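Local atomic coordinates of RNA polymerase ECF-subfamily sigma factor (Streptomyces venezuelae, PDB entry 6DXO), a protein that directs RNA polymerase to specific promoters as an ECF sigma factor, probably for aerial mycelium formation, and is bound by an anti-sigma factor. Residues A[26-30]-A[43-48]; A[4-8]-A[55-59]; A[102-107]-A[134-138]. All coordinates share one frame; numbering follows the deposited sequence.

Contact 1 of 3, residues A[26-30]-A[43-48]; sequences VYRYI and LTSETF
Val26 projects from helix 12-31 toward Thr44, Thr47 and Phe48 of helix 37-53, within the all-helical sigma-70 region 2; the two segment axes approach to 9.6 Å and their N-to-C directions differ by 126°. Its CG1, anti to the backbone N (chi1 165°), points at two threonines about a turn apart. Val26 CG1 lies 4.0 Å from Thr44 CG2, the two side chains running by each other in opposite senses, and meets Thr47 CG2 tip to tip. The other branch, Val26 CG2, comes obliquely to the aromatic ring, 4.0 Å from Phe48 CE1. That ring also makes an edge-to-face contact with Tyr19 and packs on Leu70 of the partner chain.

At Tyr27 the helices meet through backbone and ring edge: Thr44 OG1 sits 3.4 Å from Tyr27 CA and 3.7 Å from Tyr27 CD1, near the plane of the ring. The hydroxyl is hydrogen-bonded to Ala40 O; toward Tyr27 it meets carbon atoms in van der Waals contact. Tyr27 also packs on Leu58 of the partner chain.

Further on, the extended side chain of Ile30 reaches both the backbone and the side-chain root of Leu43, with Ile30 CD1 3.7 Å from Leu43 O and 3.8 Å from Leu43 CB. Leu43 and Thr44 belong to the probable polymerase core-binding motif, residues Asp42 to Ser45, so the contact seats part of that motif on helix 12-31. Beside the Ile30 methyl, the Leu43 carbonyl is bonded from opposite faces of its plane by the Thr47 amide and hydroxyl, Thr47 OG1 lying 2.8 Å from Leu43 O.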
# COMPACT_ATOMS: atom_id res chain seq x y z
N VAL A 26 -3.46 2.59 5.40
CA VAL A 26 -4.67 2.68 4.58
C VAL A 26 -5.35 1.32 4.57
O VAL A 26 -6.56 1.20 4.79
CB VAL A 26 -4.37 3.16 3.14
CG1 VAL A 26 -5.55 2.92 2.20
CG2 VAL A 26 -4.00 4.66 3.14
N TYR A 27 -4.55 0.29 4.34
CA TYR A 27 -5.11 -1.07 4.26
C TYR A 27 -5.82 -1.45 5.55
O TYR A 27 -6.93 -2.00 5.53
CB TYR A 27 -3.97 -2.03 3.97
CG TYR A 27 -4.33 -3.50 3.96
CD1 TYR A 27 -5.04 -4.05 2.91
CD2 TYR A 27 -3.92 -4.32 5.00
CE1 TYR A 27 -5.35 -5.45 2.90
CE2 TYR A 27 -4.20 -5.68 5.00
CZ TYR A 27 -4.91 -6.23 3.96
OH TYR A 27 -5.18 -7.58 3.99
N ARG A 28 -5.19 -1.16 6.68
CA ARG A 28 -5.77 -1.48 7.98
C ARG A 28 -7.04 -0.70 8.27
O ARG A 28 -7.97 -1.24 8.84
CB ARG A 28 -4.76 -1.32 9.11
CG ARG A 28 -3.64 -2.36 9.04
CD ARG A 28 -2.84 -2.36 10.32
NE ARG A 28 -1.83 -1.31 10.34
CZ ARG A 28 -0.56 -1.50 9.99
NH1 ARG A 28 -0.16 -2.70 9.61
NH2 ARG A 28 0.30 -0.50 10.04
N TYR A 29 -7.10 0.56 7.84
CA TYR A 29 -8.35 1.31 7.99
C TYR A 29 -9.49 0.64 7.21
O TYR A 29 -10.62 0.46 7.71
CB TYR A 29 -8.15 2.76 7.55
CG TYR A 29 -9.47 3.51 7.46
CD1 TYR A 29 -10.09 4.00 8.60
CD2 TYR A 29 -10.11 3.67 6.23
CE1 TYR A 29 -11.32 4.69 8.52
CE2 TYR A 29 -11.34 4.34 6.14
CZ TYR A 29 -11.93 4.83 7.29
OH TYR A 29 -13.16 5.48 7.20
N ILE A 30 -9.18 0.23 5.98
CA ILE A 30 -10.15 -0.36 5.07
C ILE A 30 -10.54 -1.79 5.50
O ILE A 30 -11.71 -2.17 5.42
CB ILE A 30 -9.62 -0.36 3.61
CG1 ILE A 30 -9.45 1.08 3.09
CG2 ILE A 30 -10.53 -1.13 2.67
CD1 ILE A 30 -8.91 1.15 1.66
N LEU A 43 -9.38 -1.59 -2.84
CA LEU A 43 -9.67 -0.22 -2.42
C LEU A 43 -8.41 0.50 -1.90
O LEU A 43 -8.33 1.72 -1.91
CB LEU A 43 -10.80 -0.19 -1.38
CG LEU A 43 -12.20 -0.63 -1.86
CD1 LEU A 43 -13.21 -0.51 -0.72
CD2 LEU A 43 -12.66 0.17 -3.06
N THR A 44 -7.40 -0.26 -1.47
CA THR A 44 -6.16 0.38 -1.03
C THR A 44 -5.49 0.94 -2.27
O THR A 44 -5.05 2.10 -2.29
CB THR A 44 -5.24 -0.64 -0.30
OG1 THR A 44 -5.88 -1.08 0.90
CG2 THR A 44 -3.91 0.01 0.08
N SER A 45 -5.43 0.12 -3.31
CA SER A 45 -4.88 0.55 -4.59
C SER A 45 -5.65 1.75 -5.12
O SER A 45 -5.05 2.75 -5.50
CB SER A 45 -4.95 -0.60 -5.60
OG SER A 45 -4.65 -0.16 -6.90
N GLU A 46 -6.97 1.65 -5.15
CA GLU A 46 -7.79 2.79 -5.61
C GLU A 46 -7.58 4.09 -4.81
O GLU A 46 -7.61 5.18 -5.39
CB GLU A 46 -9.27 2.41 -5.65
CG GLU A 46 -10.14 3.46 -6.34
CD GLU A 46 -9.75 3.67 -7.81
OE1 GLU A 46 -9.29 2.69 -8.45
OE2 GLU A 46 -9.90 4.80 -8.31
N THR A 47 -7.39 3.97 -3.50
CA THR A 47 -7.14 5.14 -2.66
C THR A 47 -5.89 5.87 -3.12
O THR A 47 -5.91 7.08 -3.33
CB THR A 47 -7.00 4.75 -1.17
OG1 THR A 47 -8.25 4.24 -0.68
CG2 THR A 47 -6.57 5.94 -0.34
N PHE A 48 -4.80 5.14 -3.28
CA PHE A 48 -3.58 5.77 -3.75
C PHE A 48 -3.69 6.33 -5.18
O PHE A 48 -3.15 7.41 -5.48
CB PHE A 48 -2.39 4.81 -3.63
CG PHE A 48 -1.89 4.68 -2.23
CD1 PHE A 48 -2.40 3.69 -1.38
CD2 PHE A 48 -0.93 5.55 -1.74
CE1 PHE A 48 -1.94 3.59 -0.07
CE2 PHE A 48 -0.45 5.45 -0.44
CZ PHE A 48 -0.96 4.46 0.41

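Contact 2 of 3, residues A[4-8]-A[55-59]; sequences VDRAQ and ISTFT
Gln8 carries the polar part of this contact, its NE2 donating to two backbone carbonyls at once. The bond from Gln8 NE2 to Ile55 O is 2.8 Å long and nearly straight at the hydrogen (167°), and the donor lies almost in line with the C=O bond. The second, from Gln8 NE2 to Phe58 O at 3.0 Å, is more bent (150°), and here the nitrogen stands above the carbonyl plane. Both acceptors lie in the plane of the glutamine amide, so the pair of bonds fixes the rotation of that group and tells its nitrogen from its oxygen. An extended chain beyond CG carries the amide across to the loop.

The carbonyls belong to the connection between helix 37-53 and helix 65-79 of sigma-70 region 2, where Phe58 is the centre of an inverse gamma turn. In some ECF sigma factors with known -10 promoter complexes the corresponding loop takes up a flipped base, and this one may do likewise.

Apolar contacts lie beside the bonds. Ile55 CD1 lies 3.9 Å from Ala7 CB, while Ile55 CG1 is 3.8 Å from Gln8 CG, so the aliphatic stem of the glutamine packs on the same residue whose carbonyl its amide grips. The Val4 side chain stands roughly perpendicular to that of Phe58: Val4 CG1 approaches the ring obliquely, 3.8 Å from Phe58 CD2. The phenylalanine is itself stacked with Trp68 and meets Trp60 edge-to-face, while Val4 also touches Leu18 of helix 12-31.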
# COMPACT_ATOMS: atom_id res chain seq x y z
N VAL A 4 6.07 14.27 -0.42
CA VAL A 4 4.88 14.69 -1.16
C VAL A 4 5.26 15.77 -2.15
O VAL A 4 4.96 15.66 -3.34
CB VAL A 4 3.77 15.21 -0.22
CG1 VAL A 4 2.59 15.70 -1.03
CG2 VAL A 4 3.34 14.12 0.73
N ASP A 5 5.96 16.79 -1.67
CA ASP A 5 6.47 17.86 -2.53
C ASP A 5 7.34 17.31 -3.66
O ASP A 5 7.29 17.82 -4.78
CB ASP A 5 7.25 18.90 -1.71
CG ASP A 5 6.34 19.90 -1.01
OD1 ASP A 5 5.14 19.60 -0.85
OD2 ASP A 5 6.84 20.98 -0.62
N ARG A 6 8.12 16.27 -3.38
CA ARG A 6 8.92 15.64 -4.43
C ARG A 6 8.09 14.90 -5.49
O ARG A 6 8.43 14.91 -6.67
CB ARG A 6 9.97 14.68 -3.84
CG ARG A 6 11.13 15.37 -3.13
CD ARG A 6 12.37 14.46 -3.08
NE ARG A 6 12.07 13.09 -3.49
CZ ARG A 6 12.99 12.17 -3.77
NH1 ARG A 6 14.28 12.48 -3.67
NH2 ARG A 6 12.64 10.95 -4.15
N ALA A 7 7.01 14.24 -5.07
CA ALA A 7 6.11 13.60 -6.02
C ALA A 7 5.37 14.63 -6.87
O ALA A 7 5.02 14.37 -8.03
CB ALA A 7 5.09 12.74 -5.28
N GLN A 8 5.06 15.76 -6.25
CA GLN A 8 4.38 16.82 -6.98
C GLN A 8 5.33 17.44 -8.02
O GLN A 8 4.94 18.33 -8.77
CB GLN A 8 3.83 17.86 -6.01
CG GLN A 8 2.57 17.39 -5.27
CD GLN A 8 2.11 18.35 -4.17
OE1 GLN A 8 2.90 18.74 -3.30
NE2 GLN A 8 0.84 18.73 -4.20
N ILE A 55 -3.10 14.85 -7.18
CA ILE A 55 -2.00 15.37 -6.39
C ILE A 55 -1.66 16.84 -6.74
O ILE A 55 -1.05 17.54 -5.94
CB ILE A 55 -0.73 14.47 -6.47
CG1 ILE A 55 0.08 14.55 -5.16
CG2 ILE A 55 0.12 14.81 -7.69
CD1 ILE A 55 1.36 13.75 -5.18
N SER A 56 -2.05 17.29 -7.93
CA SER A 56 -1.78 18.69 -8.32
C SER A 56 -2.70 19.68 -7.60
O SER A 56 -2.48 20.90 -7.64
CB SER A 56 -1.90 18.87 -9.84
OG SER A 56 -3.22 18.64 -10.28
N THR A 57 -3.73 19.16 -6.95
CA THR A 57 -4.67 20.03 -6.22
C THR A 57 -4.35 20.05 -4.73
O THR A 57 -4.87 20.88 -3.98
CB THR A 57 -6.12 19.54 -6.35
OG1 THR A 57 -6.26 18.30 -5.64
CG2 THR A 57 -6.48 19.32 -7.81
N PHE A 58 -3.50 19.12 -4.31
CA PHE A 58 -3.13 18.97 -2.91
C PHE A 58 -2.24 20.11 -2.45
O PHE A 58 -1.04 19.94 -2.26
CB PHE A 58 -2.45 17.62 -2.70
CG PHE A 58 -2.21 17.27 -1.25
CD1 PHE A 58 -3.29 17.00 -0.41
CD2 PHE A 58 -0.94 17.17 -0.76
CE1 PHE A 58 -3.07 16.66 0.91
CE2 PHE A 58 -0.72 16.84 0.57
CZ PHE A 58 -1.79 16.58 1.40
N THR A 59 -2.85 21.29 -2.26
CA THR A 59 -2.11 22.52 -2.05
C THR A 59 -2.80 23.46 -1.05
O THR A 59 -2.38 24.60 -0.88
CB THR A 59 -1.97 23.28 -3.38
OG1 THR A 59 -3.27 23.42 -3.96
CG2 THR A 59 -1.07 22.50 -4.35

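Contact 3 of 3, residues A[102-107]-A[134-138]; sequences QQQECV and LQYRA
The axes of segments 102-107 and 134-138 pass 8.9 Å apart with N-to-C directions 104° apart, which brings Gln103 CA within 4.9 Å of Ala138 CA. Gln103 runs out extended over the second helix: its CB is 3.6 Å from Ala138 CB, its CG is 3.6 Å from Leu134 CD1, and its amide reaches the backbone at Arg137 and Ala138, where OE1 has a weak hydrogen bond with Thr141. Replacing Gln103 with an alanine would probably open a gap beside Leu134 CD1 and leave the Arg137 and Ala138 backbone less covered.

Leu134, with CG anti to the backbone N (chi1 -177°), reaches in between Gln103 and Cys106, its CG 3.7 Å from Cys106 CB. The sulfur rests against the backbone at Gln135, with Cys106 SG 3.8 Å from Gln135 N. Packing is tightest at Ala138, whose CB is only 3.5 Å from Val107 CG1.

Met124 of helix 117-124 touches both Leu134 and Cys106, so three helices meet here, as expected of the helix-turn-helix fold of sigma-70 region 4, in which helix 128-144 is probably the DNA-recognition helix.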
# COMPACT_ATOMS: atom_id res chain seq x y z
N GLN A 102 -2.13 -18.19 -7.61
CA GLN A 102 -0.88 -18.84 -8.01
C GLN A 102 -0.21 -18.15 -9.20
O GLN A 102 1.00 -17.87 -9.17
CB GLN A 102 -1.12 -20.32 -8.32
CG GLN A 102 -1.49 -21.14 -7.10
CD GLN A 102 -0.36 -21.23 -6.09
OE1 GLN A 102 0.54 -22.05 -6.22
NE2 GLN A 102 -0.41 -20.38 -5.07
N GLN A 103 -0.97 -17.90 -10.26
CA GLN A 103 -0.41 -17.27 -11.46
C GLN A 103 0.03 -15.83 -11.18
O GLN A 103 1.05 -15.36 -11.70
CB GLN A 103 -1.41 -17.31 -12.62
CG GLN A 103 -1.70 -18.72 -13.11
CD GLN A 103 -2.68 -18.75 -14.27
OE1 GLN A 103 -3.15 -17.72 -14.73
NE2 GLN A 103 -2.98 -19.95 -14.76
N GLN A 104 -0.74 -15.12 -10.36
CA GLN A 104 -0.37 -13.74 -10.04
C GLN A 104 0.96 -13.68 -9.30
O GLN A 104 1.87 -12.93 -9.66
CB GLN A 104 -1.46 -13.03 -9.23
CG GLN A 104 -1.23 -11.52 -9.19
CD GLN A 104 -2.35 -10.74 -8.53
OE1 GLN A 104 -2.12 -9.68 -7.95
NE2 GLN A 104 -3.58 -11.24 -8.64
N GLU A 105 1.08 -14.47 -8.24
CA GLU A 105 2.31 -14.54 -7.47
C GLU A 105 3.50 -14.98 -8.33
O GLU A 105 4.61 -14.46 -8.16
CB GLU A 105 2.16 -15.51 -6.30
CG GLU A 105 3.41 -15.64 -5.46
CD GLU A 105 3.16 -16.38 -4.17
OE1 GLU A 105 2.09 -17.02 -4.05
OE2 GLU A 105 4.04 -16.33 -3.28
N CYS A 106 3.28 -15.93 -9.23
CA CYS A 106 4.37 -16.40 -10.09
C CYS A 106 4.92 -15.27 -10.96
O CYS A 106 6.12 -15.01 -10.99
CB CYS A 106 3.93 -17.59 -10.95
SG CYS A 106 5.29 -18.43 -11.81
N VAL A 107 4.04 -14.58 -11.68
CA VAL A 107 4.49 -13.49 -12.54
C VAL A 107 5.12 -12.34 -11.74
O VAL A 107 6.06 -11.70 -12.20
CB VAL A 107 3.37 -12.93 -13.47
CG1 VAL A 107 2.87 -14.00 -14.42
CG2 VAL A 107 2.24 -12.33 -12.66
N LEU A 134 3.74 -23.12 -14.52
CA LEU A 134 2.92 -22.05 -13.96
C LEU A 134 3.16 -20.71 -14.64
O LEU A 134 2.21 -19.96 -14.91
CB LEU A 134 3.17 -21.93 -12.45
CG LEU A 134 2.36 -20.90 -11.67
CD1 LEU A 134 0.87 -21.01 -12.01
CD2 LEU A 134 2.60 -21.07 -10.17
N GLN A 135 4.42 -20.39 -14.93
CA GLN A 135 4.73 -19.13 -15.57
C GLN A 135 4.23 -19.13 -17.00
O GLN A 135 3.87 -18.09 -17.54
CB GLN A 135 6.23 -18.85 -15.53
CG GLN A 135 7.07 -19.71 -16.46
CD GLN A 135 8.54 -19.40 -16.33
OE1 GLN A 135 8.93 -18.53 -15.54
NE2 GLN A 135 9.37 -20.10 -17.09
N TYR A 136 4.19 -20.31 -17.62
CA TYR A 136 3.67 -20.41 -18.96
C TYR A 136 2.17 -20.15 -18.97
O TYR A 136 1.66 -19.38 -19.79
CB TYR A 136 4.01 -21.77 -19.60
CG TYR A 136 3.31 -21.97 -20.92
CD1 TYR A 136 3.65 -21.20 -22.03
CD2 TYR A 136 2.28 -22.89 -21.06
CE1 TYR A 136 3.01 -21.36 -23.24
CE2 TYR A 136 1.62 -23.06 -22.26
CZ TYR A 136 1.99 -22.29 -23.35
OH TYR A 136 1.35 -22.44 -24.55
N ARG A 137 1.45 -20.79 -18.05
CA ARG A 137 -0.00 -20.66 -17.99
C ARG A 137 -0.38 -19.24 -17.60
O ARG A 137 -1.42 -18.73 -18.01
CB ARG A 137 -0.60 -21.66 -17.00
CG ARG A 137 -0.52 -23.11 -17.47
CD ARG A 137 -0.93 -24.09 -16.37
NE ARG A 137 -0.96 -25.47 -16.84
CZ ARG A 137 -1.07 -26.53 -16.05
NH1 ARG A 137 -1.15 -26.38 -14.73
NH2 ARG A 137 -1.10 -27.75 -16.57
N ALA A 138 0.47 -18.60 -16.80
CA ALA A 138 0.20 -17.25 -16.32
C ALA A 138 0.32 -16.22 -17.43
O ALA A 138 -0.56 -15.36 -17.59
CB ALA A 138 1.11 -16.90 -15.15

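Overall arrangement
From the N terminus, residues 4-8, on and just after helix 4-7, open contact 2, which closes only at residues 55-59, just past helix 37-53. Contact 1 is nested inside that loop and pairs helix 12-31 with helix 37-53; the two contacts do not touch, their centres being 19 Å apart. Both tie together parts of the region 2 fold: contact 1 joins two of its main helices, and contact 2 fastens the N-terminal helix to the connection leading to helix 65-79. Contact 3 follows in series, closing a separate loop within region 4 between helices 101-112 and 128-144. It lies across the chain's centre from both others, its centre 25 Å from that of contact 1 and 36 Å from that of contact 2.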